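Long-range contact in bifunctional enzyme cysn/cysc (Mycobacterium tuberculosis, PDB 4BZX), which phosphorylates adenosine-5'-phosphosulfate with ATP, as the APS kinase part of a bifunctional enzyme of sulfate activation: residues A[15-20]-A[82-87]. Residues are numbered along the deposited sequence; the frame is centred on the assembly and turned at random.
Sequences SGKSSV and PAISPL. With MG (magnesium ion), chain N; ANP (phosphoaminophosphonic acid-adenylate ester), chain D; ADX (adenosine-5'-phosphosulfate), chain C.
Lys-17 and Pro-82 meet at the first turn of the nucleotide-binding helix, where the proline ring lies against the lysine's CB and its main chain, with Pro-82 CB 3.7 Å from Lys-17 C. CB of Pro-82 also lies against Ser-18, 3.7 Å from its backbone N, and the neighbouring CG comes near Ser-18 CA and OG. Beyond the proline the lysine chain runs alongside the backbone of 83-84, its CE 3.6 Å from Ile-84 N. Bends at chi3 (-58°) and chi4 (-66°) then turn the ammonium group toward the beta and gamma phosphates of the ATP analogue. There Lys-17 NZ donates to ANP O1B at 2.7 Å and to ANP O3G, and also bonds to the carbonyl of Gly-11. No hydrogen bond crosses between 15-20 and 82-87; van der Waals contact joins them, and a magnesium-bound water adds a weak bond to Pro-82 O. Ser-18 OG binds the magnesium ion at 2.1 Å and is hydrogen-bonded to Asp-39; beta- and gamma-phosphate oxygens and three waters complete the six ligands. Ile-84 stands between the ATP analogue and APS: its CG1 approaches ANP O3G and Lys-17 NZ, its CD1 touches the adenosine part of APS, and its backbone N donates to ADX O2A at 2.8 Å with an N-H...O angle of 163°. Ser-85 N holds the sulfate through ADX O1B. The arrangement is that of a P-loop kinase: the Walker A loop grips the donor phosphates, and the loop at 83-86 holds the phosphosulfate end of APS, probably helping to place its 3'-hydroxyl near the gamma phosphate. Strand 78-82, beside strand 5-10 in the parallel sheet, leads through this loop to helix 88-101, strand 5-10 through the P-loop to helix 17-30, and helix 55-74 packs on Ala-83 and Ser-85.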
loop_
_atom_site.group_PDB
_atom_site.type_symbol
_atom_site.label_atom_id
_atom_site.label_comp_id
_atom_site.label_asym_id
_atom_site.label_seq_id
_atom_site.Cartn_x
_atom_site.Cartn_y
_atom_site.Cartn_z
ATOM N N SER A 15 -1.048 9.835 2.010
ATOM C CA SER A 15 0.412 9.755 2.304
ATOM C C SER A 15 1.303 9.549 1.056
ATOM O O SER A 15 2.499 9.777 1.133
ATOM C CB SER A 15 0.703 8.735 3.370
ATOM O OG SER A 15 0.332 7.406 2.954
ATOM N N GLY A 16 0.695 9.201 -0.093
ATOM C CA GLY A 16 1.421 9.034 -1.363
ATOM C C GLY A 16 1.622 7.615 -1.845
ATOM O O GLY A 16 2.430 7.363 -2.753
ATOM N N LYS A 17 0.918 6.685 -1.228
ATOM C CA LYS A 17 1.131 5.264 -1.569
ATOM C C LYS A 17 0.905 4.983 -3.044
ATOM O O LYS A 17 1.757 4.355 -3.704
ATOM C CB LYS A 17 0.201 4.369 -0.733
ATOM C CG LYS A 17 0.368 4.486 0.771
ATOM C CD LYS A 17 -0.595 3.605 1.568
ATOM C CE LYS A 17 -2.071 3.858 1.311
ATOM N NZ LYS A 17 -2.432 5.227 1.798
ATOM N N SER A 18 -0.244 5.353 -3.540
ATOM C CA SER A 18 -0.665 5.089 -4.930
ATOM C C SER A 18 0.215 5.831 -5.926
ATOM O O SER A 18 0.666 5.247 -6.951
ATOM C CB SER A 18 -2.124 5.496 -5.206
ATOM O OG SER A 18 -3.011 4.704 -4.424
ATOM N N SER A 19 0.601 7.068 -5.597
ATOM C CA SER A 19 1.479 7.828 -6.474
ATOM C C SER A 19 2.846 7.218 -6.666
ATOM O O SER A 19 3.329 7.084 -7.820
ATOM C CB SER A 19 1.666 9.281 -5.919
ATOM O OG SER A 19 0.402 9.896 -5.993
ATOM N N VAL A 20 3.471 6.846 -5.537
ATOM C CA VAL A 20 4.728 6.165 -5.571
ATOM C C VAL A 20 4.625 4.822 -6.251
ATOM O O VAL A 20 5.460 4.537 -7.129
ATOM C CB VAL A 20 5.349 6.013 -4.170
ATOM C CG1 VAL A 20 6.649 5.253 -4.296
ATOM C CG2 VAL A 20 5.560 7.393 -3.600
ATOM N N PRO A 82 -0.460 -0.608 -2.891
ATOM C CA PRO A 82 -0.777 0.551 -2.090
ATOM C C PRO A 82 -2.118 0.400 -1.430
ATOM O O PRO A 82 -3.181 0.423 -2.109
ATOM C CB PRO A 82 -0.741 1.667 -3.092
ATOM C CG PRO A 82 -1.203 1.036 -4.350
ATOM C CD PRO A 82 -0.572 -0.276 -4.352
ATOM N N ALA A 83 -2.088 0.108 -0.140
ATOM C CA ALA A 83 -3.309 -0.050 0.662
ATOM C C ALA A 83 -3.021 0.443 2.048
ATOM O O ALA A 83 -1.908 0.350 2.498
ATOM C CB ALA A 83 -3.707 -1.460 0.752
ATOM N N ILE A 84 -3.986 1.112 2.685
ATOM C CA ILE A 84 -3.689 1.720 3.976
ATOM C C ILE A 84 -3.062 0.755 4.974
ATOM O O ILE A 84 -2.024 1.025 5.602
ATOM C CB ILE A 84 -4.980 2.415 4.542
ATOM C CG1 ILE A 84 -5.292 3.667 3.735
ATOM C CG2 ILE A 84 -4.786 2.788 6.038
ATOM C CD1 ILE A 84 -6.638 4.247 4.130
ATOM N N SER A 85 -3.635 -0.463 5.066
ATOM C CA SER A 85 -3.159 -1.518 5.969
ATOM C C SER A 85 -2.969 -1.013 7.413
ATOM O O SER A 85 -1.820 -0.956 7.872
ATOM C CB SER A 85 -1.822 -2.052 5.467
ATOM O OG SER A 85 -1.983 -2.636 4.209
ATOM N N PRO A 86 -4.032 -0.462 8.039
ATOM C CA PRO A 86 -3.864 0.325 9.264
ATOM C C PRO A 86 -3.340 -0.418 10.525
ATOM O O PRO A 86 -2.730 0.213 11.391
ATOM C CB PRO A 86 -5.231 0.934 9.485
ATOM C CG PRO A 86 -6.220 -0.039 8.816
ATOM C CD PRO A 86 -5.459 -0.566 7.645
ATOM N N LEU A 87 -3.603 -1.707 10.652
ATOM C CA LEU A 87 -3.208 -2.457 11.804
ATOM C C LEU A 87 -1.938 -3.264 11.576
ATOM O O LEU A 87 -1.729 -3.844 10.513
ATOM C CB LEU A 87 -4.325 -3.362 12.255
ATOM C CG LEU A 87 -5.618 -2.709 12.663
ATOM C CD1 LEU A 87 -6.638 -3.725 13.195
ATOM C CD2 LEU A 87 -5.364 -1.644 13.730
HETATM MG MG MG N . -4.249 5.580 -2.928
HETATM P PG ANP D . -5.344 6.922 -0.232
HETATM O O1G ANP D . -6.440 7.846 0.188
HETATM O O2G ANP D . -5.643 6.321 -1.584
HETATM O O3G ANP D . -5.010 5.766 0.815
HETATM P PB ANP D . -2.523 7.524 -1.035
HETATM O O1B ANP D . -1.602 7.185 0.136
HETATM O O2B ANP D . -2.594 6.552 -2.176
HETATM N N3B ANP D . -4.014 7.931 -0.536
HETATM P PA ANP D . -1.909 9.450 -3.130
HETATM O O1A ANP D . -3.266 9.446 -3.757
HETATM O O2A ANP D . -0.824 8.688 -3.831
HETATM O O3A ANP D . -2.022 9.024 -1.600
HETATM O "O5'" ANP D . -1.303 10.954 -2.840
HETATM C "C5'" ANP D . -1.943 11.990 -2.164
HETATM C "C4'" ANP D . -1.257 13.272 -2.664
HETATM O "O4'" ANP D . -0.080 13.477 -1.983
HETATM C "C3'" ANP D . -0.901 13.165 -4.131
HETATM O "O3'" ANP D . -1.864 13.931 -4.864
HETATM C "C2'" ANP D . 0.477 13.712 -4.258
HETATM O "O2'" ANP D . 0.429 14.862 -5.086
HETATM C "C1'" ANP D . 0.868 14.098 -2.883
HETATM N N9 ANP D . 2.215 13.591 -2.683
HETATM C C8 ANP D . 2.542 12.313 -2.339
HETATM N N7 ANP D . 3.889 12.175 -2.210
HETATM C C5 ANP D . 4.429 13.388 -2.515
HETATM C C6 ANP D . 5.786 13.973 -2.571
HETATM N N6 ANP D . 6.843 13.180 -2.314
HETATM N N1 ANP D . 5.918 15.295 -2.903
HETATM C C2 ANP D . 4.857 16.082 -3.186
HETATM N N3 ANP D . 3.598 15.627 -3.129
HETATM C C4 ANP D . 3.327 14.322 -2.812
HETATM S SB ADX C . -7.612 -0.695 4.036
HETATM O O1B ADX C . -6.241 -1.041 3.751
HETATM O O2B ADX C . -7.801 -0.127 5.360
HETATM O O3B ADX C . -8.575 -1.805 3.794
HETATM P PA ADX C . -7.732 0.590 1.443
HETATM O O1A ADX C . -8.232 -0.675 0.816
HETATM O O2A ADX C . -6.370 1.046 1.128
HETATM O O3A ADX C . -8.014 0.455 3.047
HETATM O "O5'" ADX C . -8.827 1.695 1.060
HETATM C "C5'" ADX C . -8.523 3.019 1.408
HETATM C "C4'" ADX C . -9.151 3.871 0.284
HETATM O "O4'" ADX C . -10.537 4.146 0.567
HETATM C "C3'" ADX C . -8.384 5.155 0.204
HETATM O "O3'" ADX C . -8.159 5.410 -1.207
HETATM C "C2'" ADX C . -9.310 6.103 0.855
HETATM O "O2'" ADX C . -9.144 7.349 0.136
HETATM C "C1'" ADX C . -10.729 5.593 0.787
HETATM N N9 ADX C . -11.577 5.548 1.970
HETATM C C8 ADX C . -12.942 5.705 1.965
HETATM N N7 ADX C . -13.456 5.555 3.167
HETATM C C5 ADX C . -12.401 5.311 3.994
HETATM C C6 ADX C . -12.309 5.119 5.423
HETATM N N6 ADX C . -13.432 5.114 6.176
HETATM N N1 ADX C . -11.066 4.916 5.916
HETATM C C2 ADX C . -9.999 4.931 5.140
HETATM N N3 ADX C . -10.007 5.136 3.792
HETATM C C4 ADX C . -11.195 5.310 3.208
HETATM O O HOH W 1 -3.951 3.743 -2.081
HETATM O O HOH W 2 -4.596 7.282 -4.141
HETATM O O HOH W 3 -5.827 4.693 -4.065
#